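Local structure of alpha,alpha-trehalose-phosphate synthase (UDP-forming) (Burkholderia multivorans, 5UOF) at residues A[179-182]-A[183-187]; A[202-205]-A[206-210]; A[220-224]-A[225-229]. The protein belongs to glycosyltransferase family 20 and is built as a GT-B enzyme, with two Rossmann-like domains facing one another. All coordinates share one frame; numbering follows the deposited sequence.

Contact 1. Residues A[179-182]-A[183-187]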
# COMPACT_ATOMS: atom_id res chain seq x y z
N HIS A 179 -1.19 -14.89 0.94
CA HIS A 179 -2.47 -14.19 0.87
C HIS A 179 -3.60 -15.09 0.38
O HIS A 179 -4.72 -15.02 0.90
CB HIS A 179 -2.35 -12.96 -0.03
CG HIS A 179 -1.81 -13.25 -1.40
ND1 HIS A 179 -2.63 -13.59 -2.46
CD2 HIS A 179 -0.55 -13.24 -1.88
CE1 HIS A 179 -1.88 -13.78 -3.54
NE2 HIS A 179 -0.62 -13.57 -3.21
N ASP A 180 -3.33 -15.93 -0.63
CA ASP A 180 -4.38 -16.81 -1.13
C ASP A 180 -4.88 -17.76 -0.05
O ASP A 180 -6.09 -17.97 0.09
CB ASP A 180 -3.90 -17.61 -2.34
CG ASP A 180 -4.95 -18.60 -2.85
OD1 ASP A 180 -5.91 -18.16 -3.51
OD2 ASP A 180 -4.82 -19.81 -2.56
N GLU A 181 -3.97 -18.32 0.74
CA GLU A 181 -4.38 -19.24 1.80
C GLU A 181 -5.12 -18.50 2.91
O GLU A 181 -6.07 -19.04 3.50
CB GLU A 181 -3.16 -19.97 2.35
CG GLU A 181 -3.50 -21.08 3.33
CD GLU A 181 -2.32 -21.97 3.64
OE1 GLU A 181 -2.48 -23.21 3.63
OE2 GLU A 181 -1.23 -21.43 3.91
N LEU A 182 -4.70 -17.27 3.23
CA LEU A 182 -5.42 -16.49 4.24
C LEU A 182 -6.85 -16.24 3.81
O LEU A 182 -7.78 -16.33 4.63
CB LEU A 182 -4.71 -15.17 4.51
CG LEU A 182 -3.32 -15.29 5.15
CD1 LEU A 182 -2.72 -13.94 5.30
CD2 LEU A 182 -3.41 -15.98 6.50
N VAL A 183 -7.06 -15.91 2.54
CA VAL A 183 -8.41 -15.65 2.07
C VAL A 183 -9.24 -16.94 2.08
O VAL A 183 -10.42 -16.92 2.43
CB VAL A 183 -8.38 -14.97 0.69
CG1 VAL A 183 -9.75 -14.99 0.05
CG2 VAL A 183 -7.87 -13.53 0.82
N LYS A 184 -8.62 -18.08 1.74
CA LYS A 184 -9.30 -19.36 1.93
C LYS A 184 -9.73 -19.56 3.38
O LYS A 184 -10.86 -19.99 3.64
CB LYS A 184 -8.40 -20.51 1.48
CG LYS A 184 -9.07 -21.89 1.64
CD LYS A 184 -8.14 -23.03 1.22
CE LYS A 184 -6.94 -23.12 2.13
NZ LYS A 184 -6.07 -24.29 1.82
N PHE A 185 -8.85 -19.25 4.34
CA PHE A 185 -9.22 -19.34 5.75
C PHE A 185 -10.42 -18.47 6.06
O PHE A 185 -11.34 -18.88 6.80
CB PHE A 185 -8.05 -18.91 6.63
CG PHE A 185 -6.86 -19.83 6.56
CD1 PHE A 185 -6.99 -21.14 6.15
CD2 PHE A 185 -5.61 -19.36 6.94
CE1 PHE A 185 -5.88 -21.98 6.10
CE2 PHE A 185 -4.50 -20.19 6.89
CZ PHE A 185 -4.64 -21.50 6.47
N MET A 186 -10.45 -17.26 5.51
CA MET A 186 -11.54 -16.34 5.78
C MET A 186 -12.85 -16.86 5.21
O MET A 186 -13.92 -16.57 5.76
CB MET A 186 -11.20 -14.97 5.21
CG MET A 186 -10.02 -14.37 5.95
SD MET A 186 -9.46 -12.78 5.34
CE MET A 186 -10.86 -11.73 5.78
N CYS A 187 -12.79 -17.63 4.14
CA CYS A 187 -14.01 -18.23 3.61
C CYS A 187 -14.47 -19.46 4.39
O CYS A 187 -15.51 -20.02 4.05
CB CYS A 187 -13.82 -18.60 2.14
SG CYS A 187 -13.57 -17.14 1.11
O HOH W 1 -4.47 -24.92 3.77
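The side chain of E181 meets the ring of F185, one turn further along helix 179-186, and this is the closely packed part of the contact. E181 CG lies under the rim of the ring, 3.4 Å from F185 CZ, and the carboxylate and ring planes are only 18° apart. With E181 CG anti to the backbone N (chi1 -172°), the extended chain crosses the ring obliquely and leads out beyond its rim. The carbonyl O of E181 sits 3.3 Å above the plane of the F185 ring, offset toward its rim, and also accepts the N-H of F185 at 2.9 Å. Near CD2 of the ring the packing is looser, with L182 CD2 4.1 Å from F185 CD2. On the partly exposed side, the charged ends E181 OE1 and K184 NZ are 4.2 Å apart and do not touch directly. A water joins them, giving a hydrogen bond to E181 OE1 and taking one from K184 NZ, each 2.6 Å long. E181 OE2 is bonded to Y112 OH, so both carboxylate oxygens have a partner, which should restrict the group's rotation. Around this turn, F185 packs on Y112 and L116 of helix 109-127 and meets the ring of H148, while V183 and M186 face helix 197-209 and H179 touches L173 of helix 170-173; the turn is thus wedged between helices of the N-terminal Rossmann-like domain.

Contact 2. Residues A[202-205]-A[206-210]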
# COMPACT_ATOMS: atom_id res chain seq x y z
N ALA A 202 -12.70 -4.42 -0.19
CA ALA A 202 -11.37 -4.93 -0.48
C ALA A 202 -11.36 -6.45 -0.51
O ALA A 202 -10.75 -7.07 -1.40
CB ALA A 202 -10.36 -4.42 0.55
N PHE A 203 -12.02 -7.08 0.46
CA PHE A 203 -12.12 -8.53 0.49
C PHE A 203 -12.91 -9.04 -0.71
O PHE A 203 -12.49 -9.99 -1.39
CB PHE A 203 -12.77 -8.96 1.81
CG PHE A 203 -12.92 -10.45 1.97
CD1 PHE A 203 -11.82 -11.25 2.25
CD2 PHE A 203 -14.17 -11.05 1.86
CE1 PHE A 203 -11.96 -12.62 2.40
CE2 PHE A 203 -14.32 -12.42 2.02
CZ PHE A 203 -13.21 -13.21 2.29
N THR A 204 -14.05 -8.41 -0.99
CA THR A 204 -14.87 -8.80 -2.14
C THR A 204 -14.09 -8.65 -3.44
O THR A 204 -14.16 -9.52 -4.32
CB THR A 204 -16.14 -7.96 -2.16
OG1 THR A 204 -16.87 -8.18 -0.95
CG2 THR A 204 -17.02 -8.35 -3.33
N ASP A 205 -13.33 -7.56 -3.57
CA ASP A 205 -12.50 -7.36 -4.76
C ASP A 205 -11.53 -8.51 -4.95
O ASP A 205 -11.33 -8.98 -6.07
CB ASP A 205 -11.73 -6.05 -4.65
CG ASP A 205 -12.57 -4.83 -4.98
OD1 ASP A 205 -13.71 -4.98 -5.47
OD2 ASP A 205 -12.08 -3.70 -4.75
N TYR A 206 -10.88 -8.95 -3.87
CA TYR A 206 -9.95 -10.07 -3.99
C TYR A 206 -10.66 -11.30 -4.54
O TYR A 206 -10.18 -11.93 -5.49
CB TYR A 206 -9.31 -10.38 -2.63
CG TYR A 206 -8.19 -11.41 -2.69
CD1 TYR A 206 -8.47 -12.78 -2.72
CD2 TYR A 206 -6.86 -11.02 -2.70
CE1 TYR A 206 -7.45 -13.71 -2.78
CE2 TYR A 206 -5.83 -11.95 -2.77
CZ TYR A 206 -6.14 -13.30 -2.80
OH TYR A 206 -5.13 -14.23 -2.87
N ILE A 207 -11.81 -11.63 -3.96
CA ILE A 207 -12.54 -12.84 -4.35
C ILE A 207 -12.98 -12.75 -5.81
O ILE A 207 -12.78 -13.68 -6.60
CB ILE A 207 -13.75 -13.05 -3.42
CG1 ILE A 207 -13.30 -13.29 -1.97
CG2 ILE A 207 -14.63 -14.19 -3.94
CD1 ILE A 207 -12.70 -14.63 -1.75
N GLU A 208 -13.60 -11.63 -6.18
CA GLU A 208 -14.20 -11.52 -7.51
C GLU A 208 -13.15 -11.35 -8.60
O GLU A 208 -13.15 -12.08 -9.60
CB GLU A 208 -15.18 -10.34 -7.54
CG GLU A 208 -16.44 -10.60 -6.74
CD GLU A 208 -17.39 -9.41 -6.74
OE1 GLU A 208 -16.91 -8.26 -6.72
OE2 GLU A 208 -18.61 -9.64 -6.77
N ARG A 209 -12.23 -10.41 -8.42
CA ARG A 209 -11.31 -10.07 -9.50
C ARG A 209 -10.23 -11.12 -9.69
O ARG A 209 -9.65 -11.20 -10.78
CB ARG A 209 -10.69 -8.70 -9.23
CG ARG A 209 -11.76 -7.63 -9.25
CD ARG A 209 -11.22 -6.27 -8.91
NE ARG A 209 -12.19 -5.25 -9.26
CZ ARG A 209 -11.96 -3.95 -9.14
NH1 ARG A 209 -10.79 -3.54 -8.68
NH2 ARG A 209 -12.89 -3.06 -9.49
N ARG A 210 -9.96 -11.94 -8.69
CA ARG A 210 -9.00 -13.02 -8.86
C ARG A 210 -9.66 -14.34 -9.22
O ARG A 210 -8.98 -15.37 -9.25
CB ARG A 210 -8.15 -13.16 -7.60
CG ARG A 210 -7.33 -11.93 -7.33
CD ARG A 210 -6.55 -12.08 -6.08
NE ARG A 210 -5.64 -13.21 -6.15
CZ ARG A 210 -4.43 -13.16 -6.70
NH1 ARG A 210 -3.99 -12.03 -7.24
NH2 ARG A 210 -3.66 -14.25 -6.71
O HOH W 2 -15.06 -6.49 -7.28
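D205 and R209, four residues apart on helix 197-209, lie side by side and point the same way, their carboxylate and guanidinium planes stacked and only 2° apart. The evidence speaks for charge attraction without a hydrogen bond: D205 OD1 stands 4.1 Å from R209 NE, above the guanidinium face, where no N-H is directed at it. R209 CG is anti to its carbonyl carbon (chi1 -64°) and the chain then runs extended to NE, which brings the head level with D205.

Two oxygens of like charge are bridged by water. It donates to D205 OD1 at 2.7 Å and to E208 OE1 at 2.6 Å, and D205 OD1 also accepts from Q201 NE2. T204 OG1 is hydrogen-bonded to R200 O. Backbone bonds of the i to i+4 kind run through the segment, including E208 N to T204 O at 2.9 Å.

Van der Waals packing sets a methyl on a polar group: T204 CG2 rests 3.4 Å from E208 OE1, the two side chains running alongside each other. The apolar pair is F203 with I207, whose CG1 lies over one face of the F203 ring, 4.2 Å from F203 CE2.

Across the dimer, D205 OD2 is salt-bridged to R209 NH1 of the second subunit, and R209 NH1 to D205 OD2 of the second subunit. R209 NH1 is thus engaged by the partner's aspartate, while its own D205 only stacks on the guanidinium face; the reciprocal bridges would probably offset the closeness of the two R209 guanidinium groups.

Contact 3. Residues A[220-224]-A[225-229]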
# COMPACT_ATOMS: atom_id res chain seq x y z
N MET A 220 -24.39 -12.50 -0.88
CA MET A 220 -23.51 -13.52 -0.34
C MET A 220 -22.36 -13.79 -1.29
O MET A 220 -22.48 -13.63 -2.51
CB MET A 220 -24.29 -14.81 -0.10
CG MET A 220 -25.50 -14.64 0.78
SD MET A 220 -25.04 -14.33 2.49
CE MET A 220 -24.61 -15.98 3.03
N LEU A 221 -21.23 -14.21 -0.74
CA LEU A 221 -20.08 -14.62 -1.54
C LEU A 221 -20.03 -16.14 -1.61
O LEU A 221 -20.14 -16.82 -0.58
CB LEU A 221 -18.78 -14.07 -0.95
CG LEU A 221 -18.16 -12.89 -1.70
CD1 LEU A 221 -19.23 -11.85 -2.02
CD2 LEU A 221 -17.03 -12.27 -0.90
N HIS A 222 -19.86 -16.66 -2.81
CA HIS A 222 -19.72 -18.10 -3.03
C HIS A 222 -18.27 -18.36 -3.42
O HIS A 222 -17.85 -18.00 -4.53
CB HIS A 222 -20.69 -18.58 -4.11
CG HIS A 222 -22.12 -18.33 -3.77
ND1 HIS A 222 -22.98 -19.34 -3.40
CD2 HIS A 222 -22.84 -17.18 -3.72
CE1 HIS A 222 -24.17 -18.82 -3.14
NE2 HIS A 222 -24.11 -17.52 -3.34
N ALA A 223 -17.52 -18.98 -2.52
CA ALA A 223 -16.09 -19.15 -2.73
C ALA A 223 -15.59 -20.29 -1.87
O ALA A 223 -16.07 -20.50 -0.75
CB ALA A 223 -15.32 -17.85 -2.40
N HIS A 224 -14.59 -21.01 -2.40
CA HIS A 224 -13.97 -22.14 -1.71
C HIS A 224 -15.02 -23.13 -1.22
O HIS A 224 -14.95 -23.65 -0.10
CB HIS A 224 -13.08 -21.66 -0.56
CG HIS A 224 -11.84 -20.95 -1.01
ND1 HIS A 224 -10.75 -21.62 -1.54
CD2 HIS A 224 -11.52 -19.64 -1.01
CE1 HIS A 224 -9.81 -20.74 -1.84
NE2 HIS A 224 -10.25 -19.53 -1.53
N GLY A 225 -16.02 -23.38 -2.07
CA GLY A 225 -17.09 -24.32 -1.77
C GLY A 225 -18.01 -23.92 -0.65
O GLY A 225 -18.76 -24.77 -0.16
N ARG A 226 -17.99 -22.66 -0.21
CA ARG A 226 -18.82 -22.22 0.89
C ARG A 226 -19.59 -20.96 0.50
O ARG A 226 -19.27 -20.30 -0.49
CB ARG A 226 -17.97 -21.96 2.14
CG ARG A 226 -17.15 -23.19 2.58
CD ARG A 226 -16.50 -22.97 3.94
NE ARG A 226 -17.48 -22.58 4.95
CZ ARG A 226 -18.12 -23.44 5.74
NH1 ARG A 226 -17.89 -24.74 5.63
NH2 ARG A 226 -18.99 -22.99 6.63
N VAL A 227 -20.63 -20.66 1.27
CA VAL A 227 -21.40 -19.44 1.11
C VAL A 227 -21.07 -18.55 2.30
O VAL A 227 -21.25 -18.96 3.45
CB VAL A 227 -22.91 -19.73 1.02
CG1 VAL A 227 -23.66 -18.45 0.66
CG2 VAL A 227 -23.17 -20.80 -0.02
N VAL A 228 -20.59 -17.35 2.03
CA VAL A 228 -20.06 -16.47 3.07
C VAL A 228 -20.86 -15.18 3.05
O VAL A 228 -21.01 -14.55 2.00
CB VAL A 228 -18.57 -16.18 2.85
CG1 VAL A 228 -17.99 -15.42 4.03
CG2 VAL A 228 -17.79 -17.47 2.59
N LYS A 229 -21.40 -14.80 4.21
CA LYS A 229 -21.99 -13.48 4.40
C LYS A 229 -20.88 -12.50 4.73
O LYS A 229 -20.18 -12.66 5.73
CB LYS A 229 -23.03 -13.52 5.52
CG LYS A 229 -23.38 -12.18 6.10
CD LYS A 229 -24.47 -11.51 5.32
CE LYS A 229 -25.00 -10.30 6.06
NZ LYS A 229 -26.02 -9.62 5.23
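H222 has one face of its imidazole overlapped by V227 CG1, a CH-pi contact 4.2 Å from the ring centroid and 23° off the ring normal. The other methyl, V227 CG2, reaches 3.7 Å from H222 ND1, while H222 NE2 is hydrogen-bonded to S216 OG, which fixes the ring's rotation. M220 bends at chi2 and chi3 and crosses V227 at about a right angle, bringing M220 CE to 3.6 Å from V227 CG1; its sulfur meets K229, with M220 SD 3.7 Å from K229 CB.

The strands form an antiparallel hairpin. L221 and V228 are a hydrogen-bonded pair, L221 N to V228 O being 2.8 Å and nearly straight at 172°. H222 and V227 make the non-hydrogen-bonded pair between it and A223-R226. A type I' turn from A223 to R226 closes the end, with H224 and G225 both at positive phi; here R226 N reaches A223 O at 2.9 Å from above the carbonyl plane.

The chemistry is thus divided: L221, A223 and V228 give the buried apolar part of one face, with R226 at its edge by the turn, leading away to a salt bridge with D190, whereas H222 and V227 keep a less buried face on which an imidazole is held by methyls and a serine.

How the contacts relate
The three contacts follow one another along the chain and pack against one another in the N-terminal domain, their centres 11 to 12 Å apart. Contacts 1 and 2 join two helices: H179 ND1 lies 2.6 Å from Y206 OH, a probable hydrogen bond, and V183 CG1 is 3.5 Å from I207 CD1. Contact 2 lies against the hairpin of contact 3, where I207 CG1 and F203 CE2 are each 4.0 Å from L221 CD2. Contact 1 reaches the hairpin through C187 and K184, C187 O being 3.1 Å from R226 CD and K184 CA 3.6 Å from H224 NE2. The sodium ion, held by R360, S362 and Q385, belongs to none of them. Contact 2 meets the second subunit, whereas no other chain touches contact 3.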